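Local atomic coordinates of hydrogenase maturation factor (Thermoanaerobacter tengcongensis, PDB entry 3VTH), a protein that probably transfers a carbamoyl group from carbamoyl phosphate, at the cost of ATP, to the C-terminal cysteine of HypE during [NiFe]-hydrogenase maturation. Residues L403-G407 / I737-A742; H485-A489 / C525-F530. All coordinates share one frame. Residues are numbered along the deposited sequence.

Contact 1: residues L403-G407 / I737-A742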
ATOM      1  N   LEU A 403      -8.729  15.192   9.268  1.00 27.93           N
ATOM      2  CA  LEU A 403      -9.063  13.926   8.635  1.00 27.16           C
ATOM      3  C   LEU A 403      -9.202  14.176   7.129  1.00 26.14           C
ATOM      4  O   LEU A 403      -9.999  14.999   6.708  1.00 25.79           O
ATOM      5  CB  LEU A 403     -10.371  13.368   9.211  1.00 27.93           C
ATOM      6  CG  LEU A 403     -11.028  12.199   8.460  1.00 29.34           C
ATOM      7  CD1 LEU A 403     -10.161  10.916   8.520  1.00 27.28           C
ATOM      8  CD2 LEU A 403     -12.410  11.945   9.049  1.00 30.55           C
ATOM      9  N   ALA A 404      -8.418  13.455   6.336  1.00 24.78           N
ATOM     10  CA  ALA A 404      -8.548  13.467   4.883  1.00 23.75           C
ATOM     11  C   ALA A 404      -9.208  12.159   4.470  1.00 23.74           C
ATOM     12  O   ALA A 404      -8.714  11.089   4.802  1.00 23.19           O
ATOM     13  CB  ALA A 404      -7.185  13.631   4.228  1.00 22.49           C
ATOM     14  N   VAL A 405     -10.338  12.263   3.767  1.00 23.82           N
ATOM     15  CA  VAL A 405     -11.230  11.129   3.571  1.00 23.32           C
ATOM     16  C   VAL A 405     -10.834  10.253   2.394  1.00 22.99           C
ATOM     17  O   VAL A 405     -11.353   9.141   2.253  1.00 22.57           O
ATOM     18  CB  VAL A 405     -12.721  11.550   3.458  1.00 23.70           C
ATOM     19  CG1 VAL A 405     -13.221  12.164   4.795  1.00 25.36           C
ATOM     20  CG2 VAL A 405     -12.960  12.475   2.265  1.00 22.87           C
ATOM     21  N   GLY A 406      -9.928  10.751   1.553  1.00 22.47           N
ATOM     22  CA  GLY A 406      -9.470   9.971   0.388  1.00 22.54           C
ATOM     23  C   GLY A 406     -10.382  10.104  -0.818  1.00 23.10           C
ATOM     24  O   GLY A 406     -11.179  11.053  -0.912  1.00 24.04           O
ATOM     25  N   GLY A 407     -10.268   9.163  -1.751  1.00 23.41           N
ATOM     26  CA  GLY A 407     -11.069   9.195  -2.971  1.00 23.74           C
ATOM     27  C   GLY A 407     -12.071   8.049  -3.023  1.00 25.06           C
ATOM     28  O   GLY A 407     -12.691   7.700  -2.014  1.00 26.36           O
ATOM     29  N   ILE A 737      -4.015   9.484  -2.409  1.00 21.87           N
ATOM     30  CA  ILE A 737      -4.751  10.765  -2.440  1.00 22.39           C
ATOM     31  C   ILE A 737      -4.945  11.396  -1.040  1.00 22.38           C
ATOM     32  O   ILE A 737      -4.771  12.589  -0.880  1.00 21.71           O
ATOM     33  CB  ILE A 737      -6.115  10.568  -3.151  1.00 22.56           C
ATOM     34  CG1 ILE A 737      -5.924  10.480  -4.685  1.00 25.34           C
ATOM     35  CG2 ILE A 737      -7.137  11.604  -2.759  1.00 25.12           C
ATOM     36  CD1 ILE A 737      -5.569  11.810  -5.385  1.00 27.16           C
ATOM     37  N   SER A 738      -5.289  10.582  -0.042  1.00 21.49           N
ATOM     38  CA  SER A 738      -5.547  11.100   1.304  1.00 22.00           C
ATOM     39  C   SER A 738      -4.347  11.819   1.933  1.00 21.48           C
ATOM     40  O   SER A 738      -4.523  12.778   2.673  1.00 22.38           O
ATOM     41  CB  SER A 738      -6.052   9.979   2.215  1.00 21.85           C
ATOM     42  OG  SER A 738      -5.013   9.032   2.438  1.00 21.82           O
ATOM     43  N   LEU A 739      -3.126  11.372   1.645  1.00 21.24           N
ATOM     44  CA  LEU A 739      -1.938  12.064   2.150  1.00 21.53           C
ATOM     45  C   LEU A 739      -1.797  13.473   1.540  1.00 21.98           C
ATOM     46  O   LEU A 739      -1.489  14.444   2.258  1.00 22.05           O
ATOM     47  CB  LEU A 739      -0.672  11.238   1.926  1.00 21.38           C
ATOM     48  CG  LEU A 739       0.634  11.900   2.367  1.00 22.46           C
ATOM     49  CD1 LEU A 739       0.678  12.153   3.935  1.00 22.66           C
ATOM     50  CD2 LEU A 739       1.832  11.099   1.917  1.00 22.24           C
ATOM     51  N   GLY A 740      -2.037  13.575   0.230  1.00 20.43           N
ATOM     52  CA  GLY A 740      -2.029  14.867  -0.455  1.00 21.32           C
ATOM     53  C   GLY A 740      -3.107  15.810   0.062  1.00 22.39           C
ATOM     54  O   GLY A 740      -2.820  16.990   0.325  1.00 23.19           O
ATOM     55  N   GLN A 741      -4.336  15.300   0.220  1.00 21.83           N
ATOM     56  CA  GLN A 741      -5.427  16.096   0.797  1.00 23.23           C
ATOM     57  C   GLN A 741      -5.041  16.619   2.173  1.00 24.20           C
ATOM     58  O   GLN A 741      -5.328  17.768   2.502  1.00 25.28           O
ATOM     59  CB  GLN A 741      -6.715  15.283   0.959  1.00 23.45           C
ATOM     60  CG  GLN A 741      -7.369  14.794  -0.335  1.00 23.15           C
ATOM     61  CD  GLN A 741      -8.485  13.794  -0.069  1.00 22.27           C
ATOM     62  OE1 GLN A 741      -8.469  13.076   0.945  1.00 22.44           O
ATOM     63  NE2 GLN A 741      -9.458  13.724  -0.996  1.00 20.00           N
ATOM     64  N   ALA A 742      -4.411  15.757   2.971  1.00 23.90           N
ATOM     65  CA  ALA A 742      -4.022  16.102   4.345  1.00 24.90           C
ATOM     66  C   ALA A 742      -3.018  17.240   4.386  1.00 25.33           C
ATOM     67  O   ALA A 742      -3.202  18.187   5.137  1.00 27.13           O
ATOM     68  CB  ALA A 742      -3.475  14.870   5.094  1.00 23.85           C
TER
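The amide end of Gln741 bonds to both polar backbone atoms of Gly406. Gly406 N donates to Gln741 OE1 at 2.8 Å, and Gln741 NE2 donates to Gly406 O at 3.2 Å. One side chain thus holds the loop that leaves strand 402-404. Gly406 has a positive phi (84/-161), where a CB would clash with the preceding carbonyl oxygen. Gly406 CA packs 3.9 Å from Ser738 CB. Ser738 OG itself bonds to Thr412. Ala404 points at the helix, with its CB 3.2 Å from Ser738 O and 4.0 Å from Ala742 CB. Ile737 CG2 packs 4.1 Å from Gly407 N. The rest of that side chain runs on toward His483 and His487, which bind the iron. The contact sets the end of strand 402-404 and the glycine turn after it against the start of helix 737-749, next to the nucleotide and iron site. The turn leads on to the hairpin partner, strand 414-417, as does the first phosphate loop of actin-like ATPases, consistent with the nearby nucleotide analogue.

Contact 2: residues H485-A489 / C525-F530. With FE (Fe (III) ion), chain I.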
ATOM      1  N   HIS A 485      -4.315  17.894  -7.908  1.00 21.90           N
ATOM      2  CA  HIS A 485      -3.528  18.630  -6.941  1.00 22.70           C
ATOM      3  C   HIS A 485      -3.140  17.686  -5.793  1.00 22.36           C
ATOM      4  O   HIS A 485      -1.979  17.653  -5.393  1.00 23.03           O
ATOM      5  CB  HIS A 485      -4.315  19.867  -6.454  1.00 23.09           C
ATOM      6  CG  HIS A 485      -3.527  20.799  -5.582  1.00 25.27           C
ATOM      7  ND1 HIS A 485      -4.133  21.710  -4.745  1.00 25.49           N
ATOM      8  CD2 HIS A 485      -2.190  20.957  -5.409  1.00 24.59           C
ATOM      9  CE1 HIS A 485      -3.206  22.394  -4.096  1.00 27.12           C
ATOM     10  NE2 HIS A 485      -2.021  21.943  -4.466  1.00 26.48           N
ATOM     11  N   ALA A 486      -4.101  16.916  -5.280  1.00 22.66           N
ATOM     12  CA  ALA A 486      -3.836  15.963  -4.193  1.00 22.60           C
ATOM     13  C   ALA A 486      -2.796  14.896  -4.561  1.00 22.37           C
ATOM     14  O   ALA A 486      -1.940  14.575  -3.739  1.00 22.28           O
ATOM     15  CB  ALA A 486      -5.126  15.312  -3.720  1.00 22.60           C
ATOM     16  N   HIS A 487      -2.871  14.333  -5.775  1.00 22.22           N
ATOM     17  CA  HIS A 487      -1.837  13.381  -6.248  1.00 22.30           C
ATOM     18  C   HIS A 487      -0.447  14.026  -6.159  1.00 22.65           C
ATOM     19  O   HIS A 487       0.501  13.426  -5.625  1.00 23.56           O
ATOM     20  CB  HIS A 487      -2.081  12.946  -7.714  1.00 22.31           C
ATOM     21  CG  HIS A 487      -3.004  11.774  -7.884  1.00 21.83           C
ATOM     22  ND1 HIS A 487      -2.821  10.565  -7.240  1.00 20.28           N
ATOM     23  CD2 HIS A 487      -4.085  11.610  -8.690  1.00 20.73           C
ATOM     24  CE1 HIS A 487      -3.760   9.717  -7.628  1.00 20.24           C
ATOM     25  NE2 HIS A 487      -4.541  10.328  -8.505  1.00 20.68           N
ATOM     26  N   ILE A 488      -0.310  15.246  -6.680  1.00 22.89           N
ATOM     27  CA  ILE A 488       0.996  15.922  -6.664  1.00 23.25           C
ATOM     28  C   ILE A 488       1.466  16.168  -5.219  1.00 24.20           C
ATOM     29  O   ILE A 488       2.644  15.942  -4.891  1.00 24.14           O
ATOM     30  CB  ILE A 488       0.984  17.262  -7.484  1.00 24.59           C
ATOM     31  CG1 ILE A 488       0.583  17.018  -8.941  1.00 23.76           C
ATOM     32  CG2 ILE A 488       2.353  18.003  -7.419  1.00 24.14           C
ATOM     33  CD1 ILE A 488       1.380  15.902  -9.665  1.00 23.86           C
ATOM     34  N   ALA A 489       0.540  16.600  -4.358  1.00 23.68           N
ATOM     35  CA  ALA A 489       0.869  16.894  -2.956  1.00 24.28           C
ATOM     36  C   ALA A 489       1.260  15.640  -2.169  1.00 24.31           C
ATOM     37  O   ALA A 489       2.095  15.727  -1.260  1.00 24.76           O
ATOM     38  CB  ALA A 489      -0.294  17.591  -2.260  1.00 23.60           C
ATOM     39  N   CYS A 525       2.029  23.852  -8.991  1.00 30.90           N
ATOM     40  CA  CYS A 525       1.393  23.911  -7.681  1.00 31.55           C
ATOM     41  C   CYS A 525       2.336  23.889  -6.499  1.00 31.01           C
ATOM     42  O   CYS A 525       3.481  23.429  -6.588  1.00 30.42           O
ATOM     43  CB  CYS A 525       0.355  22.805  -7.526  1.00 31.18           C
ATOM     44  SG  CYS A 525       0.949  21.153  -7.845  1.00 34.50           S
ATOM     45  N   ASP A 526       1.839  24.409  -5.389  1.00 31.23           N
ATOM     46  CA  ASP A 526       2.500  24.218  -4.108  1.00 31.70           C
ATOM     47  C   ASP A 526       1.505  23.476  -3.234  1.00 30.46           C
ATOM     48  O   ASP A 526       0.588  22.861  -3.755  1.00 29.16           O
ATOM     49  CB  ASP A 526       2.958  25.559  -3.501  1.00 32.90           C
ATOM     50  CG  ASP A 526       1.833  26.591  -3.392  1.00 35.10           C
ATOM     51  OD1 ASP A 526       0.637  26.223  -3.383  1.00 34.56           O
ATOM     52  OD2 ASP A 526       2.156  27.802  -3.314  1.00 40.34           O
ATOM     53  N   LEU A 527       1.653  23.549  -1.916  1.00 30.65           N
ATOM     54  CA  LEU A 527       0.736  22.828  -1.037  1.00 30.15           C
ATOM     55  C   LEU A 527      -0.552  23.619  -0.780  1.00 31.10           C
ATOM     56  O   LEU A 527      -1.445  23.147  -0.090  1.00 31.97           O
ATOM     57  CB  LEU A 527       1.423  22.475   0.288  1.00 30.26           C
ATOM     58  CG  LEU A 527       2.593  21.471   0.292  1.00 30.60           C
ATOM     59  CD1 LEU A 527       3.162  21.300   1.696  1.00 29.37           C
ATOM     60  CD2 LEU A 527       2.170  20.114  -0.263  1.00 29.55           C
ATOM     61  N   LYS A 528      -0.651  24.832  -1.304  1.00 31.42           N
ATOM     62  CA  LYS A 528      -1.837  25.628  -1.011  1.00 32.25           C
ATOM     63  C   LYS A 528      -2.657  26.082  -2.219  1.00 31.79           C
ATOM     64  O   LYS A 528      -3.693  26.729  -2.047  1.00 32.56           O
ATOM     65  CB  LYS A 528      -1.475  26.832  -0.134  1.00 33.41           C
ATOM     66  CG  LYS A 528      -0.381  27.734  -0.692  1.00 35.28           C
ATOM     67  CD  LYS A 528       0.028  28.785   0.370  1.00 40.42           C
ATOM     68  CE  LYS A 528       1.199  29.640  -0.104  1.00 42.59           C
ATOM     69  NZ  LYS A 528       1.563  30.677   0.909  1.00 47.93           N
ATOM     70  N   SER A 529      -2.185  25.770  -3.425  1.00 31.43           N
ATOM     71  CA  SER A 529      -2.835  26.214  -4.669  1.00 31.52           C
ATOM     72  C   SER A 529      -2.257  25.469  -5.859  1.00 30.97           C
ATOM     73  O   SER A 529      -1.176  24.880  -5.764  1.00 30.09           O
ATOM     74  CB  SER A 529      -2.596  27.712  -4.888  1.00 33.60           C
ATOM     75  OG  SER A 529      -1.204  27.956  -5.055  1.00 34.31           O
ATOM     76  N   PHE A 530      -2.970  25.524  -6.979  1.00 30.50           N
ATOM     77  CA  PHE A 530      -2.480  24.989  -8.240  1.00 30.41           C
ATOM     78  C   PHE A 530      -2.910  25.885  -9.390  1.00 31.26           C
ATOM     79  O   PHE A 530      -3.916  26.596  -9.292  1.00 31.30           O
ATOM     80  CB  PHE A 530      -2.963  23.544  -8.449  1.00 28.99           C
ATOM     81  CG  PHE A 530      -4.412  23.438  -8.845  1.00 30.28           C
ATOM     82  CD1 PHE A 530      -4.790  23.457 -10.197  1.00 31.13           C
ATOM     83  CD2 PHE A 530      -5.395  23.325  -7.886  1.00 29.61           C
ATOM     84  CE1 PHE A 530      -6.137  23.379 -10.567  1.00 32.04           C
ATOM     85  CE2 PHE A 530      -6.736  23.227  -8.253  1.00 32.47           C
ATOM     86  CZ  PHE A 530      -7.108  23.254  -9.589  1.00 30.83           C
TER
HETATM   87 FE    FE I 807      -6.333   9.576  -9.497  1.00 27.79          FE
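Helix 483-494 carries two of the iron ligands, His483 and His487, in an HxxxH pattern in the Kae1-like part of the chain. Here it packs on the turn between strands 517-525 and 530-542, which pair as an antiparallel hairpin. Asp526 shapes that turn. Asp526 OD1 accepts from Lys528 N at 2.8 Å, an Asx turn, and more weakly from Ser529 N at 2.9 Å. Asp526 N also bonds to Ser529 O at 3.1 Å.

One hydrogen bond joins helix and turn. The ring of His485 reaches into the bend, and His485 NE2 donates to Asp526 O at 2.9 Å, nearly straight at 171°. Ser529 O is close to NE2 but badly angled.

The aromatic contacts also centre on His485. Phe530 CB sits over one face of the His485 ring in a CH-pi contact, 4.1 Å from the centroid. The Phe530 ring meets it obliquely, with planes at 50°.

Apolar packing continues one turn along the helix. Ile488 CG2 touches Cys525 SG at 3.5 Å, and Ala489 CB lies 4.1 Å from Leu527 CD2.

His487 takes no part in this packing. It binds the iron together with His483, Asp507 and Asp734, and also touches the bound nucleotide analogue. His487 NE2 is 2.2 Å from the iron.

Overall arrangement
From the N terminus, the chain first meets 403-407, on strand 402-404. It then passes through helix 483-494 and three strands to the hairpin turn 525-530, where contact 2 closes a short loop of 35 residues. Only at helix 737-749 does contact 1 close its loop of 329 residues. Contact 2 is therefore nested inside contact 1. Contact 1 ties the C-terminal helix to the six-stranded sheet; contact 2 ties helix 483-494 to a hairpin of the nine-stranded sheet. Their centres are 12 Å apart, and the two helices touch directly. Ile737 CD1 lies 3.5 Å from His487 ND1, and Gly740 O is 3.7 Å from Ala489 CB. Both contacts thus bear on one iron site.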